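Long-range contacts in proteasome accessory factor B/C (PafBC) (Paenarthrobacter aurescens, PDB 6SJ9), which probably regulates transcription in the bacterial DNA damage response, binding DNA through winged helix-turn-helix domains: residues K144-D152 with R594-D602; I382-C390 with I404-I413. All coordinates share one frame; numbering follows the deposited sequence.

From the N terminus the chain first reaches residues 144-152, the lead-in and first turns of helix 147-159, in the first WYL domain. It then runs through the first WCX domain into the PafC helix-turn-helix domain, where contact 2 closes a short loop of 13 residues between helix 378-389 and the hairpin 404-413. Contact 1 closes only at residues 594-602, in the second WCX domain, so its 441-residue loop encloses contact 2 entirely. The two touch through helix 147-159: Asp151 OD1 forms a salt bridge with Lys386 NZ (2.6 Å), and Phe150 packs on Cys390. Three domains thus meet around this helix.

Contact 1 of 2, residues K144-D152 with R594-D602; sequences KPAGQAFDD and RQGAGLADD
Arg594 reaches across to Asp152 and Gln148 on the first turns of helix 147-159, joining a WYL-domain helix to the WCX-domain loop that leads from strand 586-592 into helix 599-602. This is an interdomain surface contact built on an end-on, two-nitrogen arginine-carboxylate salt bridge. Gln148 crosses the arginine chain at about a right angle. Its CB lies 3.7 Å from Gln595 O, and its CG, turned away from its own backbone N (chi1 -173°), sits 3.4 Å from Arg594 O. The bend at chi2 then lays CD over one face of the Arg594 guanidinium, offset toward the rim, with the amide and guanidinium planes 62° apart. At the tip, OE1 meets Ala597 CB (3.5 Å), while NE2 donates to Asp152 OD1, arriving from above the carboxylate plane. Arg594 NH2 approaches the same oxygen from the opposite face, so OD1 is gripped by two donors; with NH1 on OD2 the carboxylate is held close to the guanidinium plane. Where the backbones pass closest, Gly147 CA and Gly598 CA are 4.4 Å apart, a proximity that the lack of side chains permits. Lys144 and Asp602 come from opposite directions; the bent lysine chain brings CE to 3.0 Å from Asp602 OD2, and NZ makes only a long salt bridge to the same oxygen (3.8 Å); the stronger partner of that carboxylate is Arg341, on OD1. The extended Arg594 chain brings both terminal nitrogens to the syn sides of the Asp152 oxygens, and the shorter bond, NH1 to OD2 at 2.6 Å, is nearly straight at 174°.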
loop_
_atom_site.group_PDB
_atom_site.type_symbol
_atom_site.label_atom_id
_atom_site.label_comp_id
_atom_site.label_asym_id
_atom_site.label_seq_id
_atom_site.Cartn_x
_atom_site.Cartn_y
_atom_site.Cartn_z
ATOM N N LYS A 144 -7.023 -5.727 5.603
ATOM C CA LYS A 144 -5.821 -6.081 6.328
ATOM C C LYS A 144 -6.226 -6.644 7.671
ATOM O O LYS A 144 -7.351 -6.421 8.117
ATOM C CB LYS A 144 -4.921 -4.841 6.431
ATOM C CG LYS A 144 -5.441 -3.786 7.324
ATOM C CD LYS A 144 -4.327 -2.888 7.850
ATOM C CE LYS A 144 -4.649 -1.443 7.501
ATOM N NZ LYS A 144 -3.848 -0.833 6.374
ATOM N N PRO A 145 -5.367 -7.439 8.307
ATOM C CA PRO A 145 -5.701 -7.916 9.651
ATOM C C PRO A 145 -5.726 -6.714 10.578
ATOM O O PRO A 145 -4.943 -5.780 10.412
ATOM C CB PRO A 145 -4.559 -8.874 9.987
ATOM C CG PRO A 145 -3.389 -8.334 9.198
ATOM C CD PRO A 145 -4.031 -7.882 7.877
ATOM N N ALA A 146 -6.654 -6.739 11.525
ATOM C CA ALA A 146 -6.813 -5.683 12.523
ATOM C C ALA A 146 -5.506 -5.389 13.266
ATOM O O ALA A 146 -4.844 -6.304 13.766
ATOM C CB ALA A 146 -7.886 -6.104 13.526
ATOM N N GLY A 147 -5.107 -4.110 13.283
ATOM C CA GLY A 147 -3.894 -3.740 13.999
ATOM C C GLY A 147 -3.935 -4.121 15.477
ATOM O O GLY A 147 -2.918 -4.532 16.043
ATOM N N GLN A 148 -5.110 -3.990 16.114
ATOM C CA GLN A 148 -5.239 -4.261 17.545
ATOM C C GLN A 148 -5.051 -5.759 17.857
ATOM O O GLN A 148 -4.313 -6.124 18.775
ATOM C CB GLN A 148 -6.603 -3.776 18.062
ATOM C CG GLN A 148 -6.655 -3.901 19.582
ATOM C CD GLN A 148 -5.637 -2.960 20.248
ATOM O OE1 GLN A 148 -5.566 -1.763 19.917
ATOM N NE2 GLN A 148 -4.803 -3.508 21.144
ATOM N N ALA A 149 -5.698 -6.631 17.088
ATOM C CA ALA A 149 -5.564 -8.075 17.288
ATOM C C ALA A 149 -4.132 -8.513 17.072
ATOM O O ALA A 149 -3.592 -9.373 17.802
ATOM C CB ALA A 149 -6.496 -8.828 16.336
ATOM N N PHE A 150 -3.487 -7.901 16.090
ATOM C CA PHE A 150 -2.075 -8.151 15.895
ATOM C C PHE A 150 -1.282 -7.718 17.107
ATOM O O PHE A 150 -0.384 -8.446 17.557
ATOM C CB PHE A 150 -1.571 -7.424 14.661
ATOM C CG PHE A 150 -0.591 -8.209 13.886
ATOM C CD1 PHE A 150 0.737 -8.133 14.181
ATOM C CD2 PHE A 150 -1.020 -9.025 12.850
ATOM C CE1 PHE A 150 1.649 -8.886 13.474
ATOM C CE2 PHE A 150 -0.129 -9.779 12.113
ATOM C CZ PHE A 150 1.217 -9.708 12.439
ATOM N N ASP A 151 -1.499 -6.462 17.561
ATOM C CA ASP A 151 -0.784 -5.987 18.736
ATOM C C ASP A 151 -1.023 -6.900 19.940
ATOM O O ASP A 151 -0.107 -7.114 20.736
ATOM C CB ASP A 151 -1.164 -4.556 19.109
ATOM C CG ASP A 151 -0.687 -3.491 18.058
ATOM O OD1 ASP A 151 0.137 -3.789 17.155
ATOM O OD2 ASP A 151 -1.127 -2.315 18.178
ATOM N N ASP A 152 -2.236 -7.445 20.079
ATOM C CA ASP A 152 -2.559 -8.212 21.286
ATOM C C ASP A 152 -1.876 -9.573 21.286
ATOM O O ASP A 152 -1.293 -9.979 22.301
ATOM C CB ASP A 152 -4.070 -8.374 21.427
ATOM C CG ASP A 152 -4.729 -7.087 21.795
ATOM O OD1 ASP A 152 -4.109 -6.249 22.520
ATOM O OD2 ASP A 152 -5.897 -6.947 21.428
ATOM N N ARG A 594 -12.471 -0.905 20.386
ATOM C CA ARG A 594 -11.190 -1.541 20.676
ATOM C C ARG A 594 -10.750 -2.425 19.525
ATOM O O ARG A 594 -9.603 -2.344 19.065
ATOM C CB ARG A 594 -11.276 -2.379 21.954
ATOM C CG ARG A 594 -9.910 -2.926 22.327
ATOM C CD ARG A 594 -9.849 -3.843 23.557
ATOM N NE ARG A 594 -8.442 -3.857 23.985
ATOM C CZ ARG A 594 -7.480 -4.640 23.475
ATOM N NH1 ARG A 594 -7.755 -5.535 22.522
ATOM N NH2 ARG A 594 -6.223 -4.523 23.920
ATOM N N GLN A 595 -11.698 -3.154 18.943
ATOM C CA GLN A 595 -11.360 -4.049 17.856
ATOM C C GLN A 595 -10.727 -3.304 16.706
ATOM O O GLN A 595 -9.767 -3.810 16.108
ATOM C CB GLN A 595 -12.605 -4.770 17.360
ATOM C CG GLN A 595 -12.335 -6.066 16.612
ATOM C CD GLN A 595 -13.603 -6.874 16.432
ATOM O OE1 GLN A 595 -14.667 -6.486 16.933
ATOM N NE2 GLN A 595 -13.510 -7.992 15.704
ATOM N N GLY A 596 -11.222 -2.089 16.408
ATOM C CA GLY A 596 -10.709 -1.211 15.353
ATOM C C GLY A 596 -9.738 -0.089 15.770
ATOM O O GLY A 596 -9.532 0.881 15.030
ATOM N N ALA A 597 -9.137 -0.196 16.952
ATOM C CA ALA A 597 -8.312 0.903 17.433
ATOM C C ALA A 597 -7.128 1.162 16.506
ATOM O O ALA A 597 -6.628 2.289 16.438
ATOM C CB ALA A 597 -7.847 0.604 18.867
ATOM N N GLY A 598 -6.663 0.130 15.795
ATOM C CA GLY A 598 -5.558 0.276 14.846
ATOM C C GLY A 598 -5.790 1.260 13.707
ATOM O O GLY A 598 -4.816 1.767 13.119
ATOM N N LEU A 599 -7.046 1.582 13.394
ATOM C CA LEU A 599 -7.280 2.555 12.327
ATOM C C LEU A 599 -6.714 3.939 12.652
ATOM O O LEU A 599 -6.337 4.678 11.732
ATOM C CB LEU A 599 -8.766 2.613 12.028
ATOM C CG LEU A 599 -9.302 1.259 11.556
ATOM C CD1 LEU A 599 -10.762 1.345 11.435
ATOM C CD2 LEU A 599 -8.690 0.909 10.160
ATOM N N ALA A 600 -6.621 4.310 13.943
ATOM C CA ALA A 600 -6.036 5.606 14.297
ATOM C C ALA A 600 -4.583 5.701 13.863
ATOM O O ALA A 600 -4.083 6.811 13.620
ATOM C CB ALA A 600 -6.134 5.883 15.809
ATOM N N ASP A 601 -3.867 4.564 13.834
ATOM C CA ASP A 601 -2.485 4.561 13.322
ATOM C C ASP A 601 -2.448 4.600 11.795
ATOM O O ASP A 601 -1.659 5.343 11.190
ATOM C CB ASP A 601 -1.775 3.315 13.823
ATOM C CG ASP A 601 -1.429 3.380 15.309
ATOM O OD1 ASP A 601 -1.148 4.482 15.861
ATOM O OD2 ASP A 601 -1.480 2.291 15.922
ATOM N N ASP A 602 -3.299 3.800 11.164
ATOM C CA ASP A 602 -3.334 3.764 9.710
ATOM C C ASP A 602 -3.572 5.153 9.128
ATOM O O ASP A 602 -3.054 5.462 8.053
ATOM C CB ASP A 602 -4.432 2.793 9.244
ATOM C CG ASP A 602 -4.182 1.364 9.695
ATOM O OD1 ASP A 602 -3.060 1.047 10.181
ATOM O OD2 ASP A 602 -5.131 0.561 9.636
#

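Contact 2 of 2, residues I382-C390 with I404-I413; sequences IDDLKILIC and IQWENDHVYI
Ile389 CD1 pushes between strand residues Ile404 and Val411, 3.8 Å from Ile404 CG2 and 3.9 Å from Val411 CG1, meeting the valine tip to tip. With CG1 between the backbone N and carbonyl carbon (chi1 64°), CD1 is carried to the sheet and CG2 is left to meet Ile413 CD1. Beside it the six-membered ring of Trp406 lies against the helix: Ile382 CG2 touches the ring edge at CZ2 (3.9 Å), Leu385 CB reaches CH2, and Cys390 SG approaches CZ3 obliquely (3.8 Å), a sulfur-aromatic contact 67° off the ring normal. Here helix 378-389 of the PafC helix-turn-helix domain packs on a two-stranded hairpin, 404-407 with 410-413, consistent with the wing of a winged helix-turn-helix. The 382-389 segment runs 25° from parallel to strand 410-413. Within the hairpin, Val411 CG2 lies over the centre of the Trp406 ring, 3.5 Å above its plane, supporting the indole from the neighbouring strand while Leu385 CD1 contacts the same methyl. Farther out, Phe150 of helix 147-159 meets Trp406 edge-to-face, and Ile367 packs against Ile382, Trp406 and Val411. Backbone bonds to Leu185 and Ser187 join strand 404-407 to the WYL-domain sheet.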
loop_
_atom_site.group_PDB
_atom_site.type_symbol
_atom_site.label_atom_id
_atom_site.label_comp_id
_atom_site.label_asym_id
_atom_site.label_seq_id
_atom_site.Cartn_x
_atom_site.Cartn_y
_atom_site.Cartn_z
ATOM N N ILE A 382 8.351 -3.041 15.455
ATOM C CA ILE A 382 7.129 -3.790 15.148
ATOM C C ILE A 382 6.169 -2.950 14.290
ATOM O O ILE A 382 5.524 -3.461 13.361
ATOM C CB ILE A 382 6.489 -4.261 16.459
ATOM C CG1 ILE A 382 7.377 -5.351 17.061
ATOM C CG2 ILE A 382 5.135 -4.777 16.198
ATOM C CD1 ILE A 382 7.074 -5.602 18.572
ATOM N N ASP A 383 6.046 -1.657 14.601
ATOM C CA ASP A 383 5.170 -0.839 13.787
ATOM C C ASP A 383 5.699 -0.730 12.343
ATOM O O ASP A 383 4.912 -0.734 11.402
ATOM C CB ASP A 383 4.989 0.546 14.403
ATOM C CG ASP A 383 3.676 1.179 13.951
ATOM O OD1 ASP A 383 2.645 0.478 14.050
ATOM O OD2 ASP A 383 3.645 2.348 13.498
ATOM N N ASP A 384 7.026 -0.605 12.162
ATOM C CA ASP A 384 7.597 -0.639 10.814
ATOM C C ASP A 384 7.181 -1.895 10.093
ATOM O O ASP A 384 6.850 -1.848 8.921
ATOM C CB ASP A 384 9.133 -0.601 10.821
ATOM C CG ASP A 384 9.694 0.729 11.294
ATOM O OD1 ASP A 384 9.000 1.759 11.248
ATOM O OD2 ASP A 384 10.865 0.730 11.696
ATOM N N LEU A 385 7.193 -3.037 10.791
ATOM C CA LEU A 385 6.864 -4.292 10.134
ATOM C C LEU A 385 5.383 -4.374 9.832
ATOM O O LEU A 385 5.002 -4.925 8.798
ATOM C CB LEU A 385 7.319 -5.500 10.974
ATOM C CG LEU A 385 8.829 -5.667 11.058
ATOM C CD1 LEU A 385 9.265 -6.672 12.093
ATOM C CD2 LEU A 385 9.328 -6.131 9.707
ATOM N N LYS A 386 4.524 -3.849 10.726
ATOM C CA LYS A 386 3.085 -3.852 10.445
ATOM C C LYS A 386 2.773 -3.012 9.205
ATOM O O LYS A 386 1.917 -3.380 8.405
ATOM C CB LYS A 386 2.296 -3.324 11.661
ATOM C CG LYS A 386 2.191 -4.359 12.859
ATOM C CD LYS A 386 1.786 -3.643 14.192
ATOM C CE LYS A 386 0.518 -2.727 14.081
ATOM N NZ LYS A 386 0.341 -1.930 15.370
ATOM N N ILE A 387 3.433 -1.863 9.045
ATOM C CA ILE A 387 3.231 -1.069 7.833
ATOM C C ILE A 387 3.658 -1.866 6.616
ATOM O O ILE A 387 2.960 -1.903 5.597
ATOM C CB ILE A 387 4.025 0.249 7.911
ATOM C CG1 ILE A 387 3.421 1.161 8.975
ATOM C CG2 ILE A 387 3.990 0.949 6.498
ATOM C CD1 ILE A 387 4.393 2.183 9.479
ATOM N N LEU A 388 4.804 -2.549 6.719
ATOM C CA LEU A 388 5.382 -3.200 5.560
ATOM C C LEU A 388 4.615 -4.472 5.165
ATOM O O LEU A 388 4.301 -4.675 3.981
ATOM C CB LEU A 388 6.862 -3.556 5.834
ATOM C CG LEU A 388 7.581 -4.353 4.729
ATOM C CD1 LEU A 388 7.681 -3.432 3.514
ATOM C CD2 LEU A 388 9.004 -4.792 5.134
ATOM N N ILE A 389 4.333 -5.361 6.118
ATOM C CA ILE A 389 3.860 -6.701 5.756
ATOM C C ILE A 389 2.516 -7.057 6.355
ATOM O O ILE A 389 2.058 -8.180 6.149
ATOM C CB ILE A 389 4.875 -7.797 6.151
ATOM C CG1 ILE A 389 5.035 -7.827 7.671
ATOM C CG2 ILE A 389 6.189 -7.680 5.484
ATOM C CD1 ILE A 389 5.892 -8.993 8.119
ATOM N N CYS A 390 1.908 -6.188 7.159
ATOM C CA CYS A 390 0.604 -6.454 7.779
ATOM C C CYS A 390 -0.445 -5.469 7.306
ATOM O O CYS A 390 -1.414 -5.192 8.021
ATOM C CB CYS A 390 0.691 -6.417 9.325
ATOM S SG CYS A 390 1.997 -7.499 10.009
ATOM N N ILE A 404 4.662 -15.569 5.293
ATOM C CA ILE A 404 5.172 -14.861 6.463
ATOM C C ILE A 404 4.878 -15.679 7.724
ATOM O O ILE A 404 3.748 -16.169 7.898
ATOM C CB ILE A 404 4.537 -13.467 6.570
ATOM C CG1 ILE A 404 4.886 -12.699 5.294
ATOM C CG2 ILE A 404 5.113 -12.740 7.784
ATOM C CD1 ILE A 404 4.037 -11.524 5.014
ATOM N N GLN A 405 5.914 -15.855 8.566
ATOM C CA GLN A 405 5.819 -16.399 9.924
ATOM C C GLN A 405 6.278 -15.314 10.913
ATOM O O GLN A 405 7.360 -14.727 10.760
ATOM C CB GLN A 405 6.707 -17.625 10.183
ATOM C CG GLN A 405 6.322 -18.897 9.484
ATOM C CD GLN A 405 6.500 -18.793 7.970
ATOM O OE1 GLN A 405 5.657 -19.246 7.233
ATOM N NE2 GLN A 405 7.609 -18.200 7.511
ATOM N N TRP A 406 5.516 -15.132 11.971
ATOM C CA TRP A 406 5.860 -14.164 13.017
ATOM C C TRP A 406 5.688 -14.848 14.362
ATOM O O TRP A 406 4.564 -14.962 14.858
ATOM C CB TRP A 406 4.983 -12.946 12.912
ATOM C CG TRP A 406 5.354 -11.826 13.811
ATOM C CD1 TRP A 406 5.832 -11.896 15.106
ATOM C CD2 TRP A 406 5.247 -10.432 13.499
ATOM N NE1 TRP A 406 6.033 -10.629 15.601
ATOM C CE2 TRP A 406 5.663 -9.710 14.657
ATOM C CE3 TRP A 406 4.858 -9.723 12.359
ATOM C CZ2 TRP A 406 5.710 -8.324 14.695
ATOM C CZ3 TRP A 406 4.882 -8.314 12.407
ATOM C CH2 TRP A 406 5.328 -7.642 13.558
ATOM N N GLU A 407 6.800 -15.309 14.937
ATOM C CA GLU A 407 6.838 -15.867 16.293
ATOM C C GLU A 407 7.297 -14.804 17.289
ATOM O O GLU A 407 7.547 -13.654 16.925
ATOM C CB GLU A 407 7.784 -17.054 16.338
ATOM C CG GLU A 407 7.473 -18.135 15.379
ATOM C CD GLU A 407 8.531 -19.247 15.399
ATOM O OE1 GLU A 407 9.289 -19.410 16.385
ATOM O OE2 GLU A 407 8.556 -19.995 14.434
ATOM N N ASN A 408 7.396 -15.186 18.568
ATOM C CA ASN A 408 7.828 -14.245 19.614
ATOM C C ASN A 408 9.183 -13.658 19.263
ATOM O O ASN A 408 10.177 -14.377 19.215
ATOM C CB ASN A 408 7.915 -14.926 20.999
ATOM C CG ASN A 408 8.076 -13.883 22.139
ATOM O OD1 ASN A 408 7.529 -12.791 22.038
ATOM N ND2 ASN A 408 8.802 -14.225 23.200
ATOM N N ASP A 409 9.243 -12.356 19.039
ATOM C CA ASP A 409 10.542 -11.723 18.765
ATOM C C ASP A 409 11.199 -12.223 17.450
ATOM O O ASP A 409 12.418 -12.076 17.264
ATOM C CB ASP A 409 11.545 -11.910 19.939
ATOM C CG ASP A 409 12.791 -10.950 19.838
ATOM O OD1 ASP A 409 12.576 -9.718 19.814
ATOM O OD2 ASP A 409 13.957 -11.402 19.760
ATOM N N HIS A 410 10.462 -12.822 16.512
ATOM C CA HIS A 410 11.147 -13.464 15.383
ATOM C C HIS A 410 10.247 -13.472 14.144
ATOM O O HIS A 410 9.198 -14.123 14.154
ATOM C CB HIS A 410 11.569 -14.859 15.775
ATOM C CG HIS A 410 12.435 -15.508 14.760
ATOM N ND1 HIS A 410 12.598 -16.872 14.682
ATOM C CD2 HIS A 410 13.228 -14.974 13.802
ATOM C CE1 HIS A 410 13.431 -17.155 13.689
ATOM N NE2 HIS A 410 13.829 -16.018 13.142
ATOM N N VAL A 411 10.623 -12.730 13.094
ATOM C CA VAL A 411 9.808 -12.584 11.881
ATOM C C VAL A 411 10.613 -13.058 10.678
ATOM O O VAL A 411 11.761 -12.641 10.482
ATOM C CB VAL A 411 9.323 -11.130 11.645
ATOM C CG1 VAL A 411 8.185 -11.109 10.490
ATOM C CG2 VAL A 411 8.782 -10.540 12.927
ATOM N N TYR A 412 10.020 -13.922 9.865
ATOM C CA TYR A 412 10.763 -14.384 8.700
ATOM C C TYR A 412 9.797 -14.685 7.563
ATOM O O TYR A 412 8.667 -15.130 7.784
ATOM C CB TYR A 412 11.688 -15.587 9.017
ATOM C CG TYR A 412 11.053 -16.782 9.674
ATOM C CD1 TYR A 412 10.625 -16.741 11.003
ATOM C CD2 TYR A 412 10.918 -17.979 8.972
ATOM C CE1 TYR A 412 10.041 -17.851 11.600
ATOM C CE2 TYR A 412 10.341 -19.105 9.566
ATOM C CZ TYR A 412 9.902 -19.036 10.871
ATOM O OH TYR A 412 9.322 -20.158 11.444
ATOM N N ILE A 413 10.242 -14.331 6.366
ATOM C CA ILE A 413 9.531 -14.533 5.113
ATOM C C ILE A 413 10.165 -15.759 4.481
ATOM O O ILE A 413 11.333 -15.723 4.104
ATOM C CB ILE A 413 9.634 -13.284 4.224
ATOM C CG1 ILE A 413 8.950 -12.126 4.936
ATOM C CG2 ILE A 413 9.003 -13.525 2.889
ATOM C CD1 ILE A 413 8.943 -10.783 4.209
#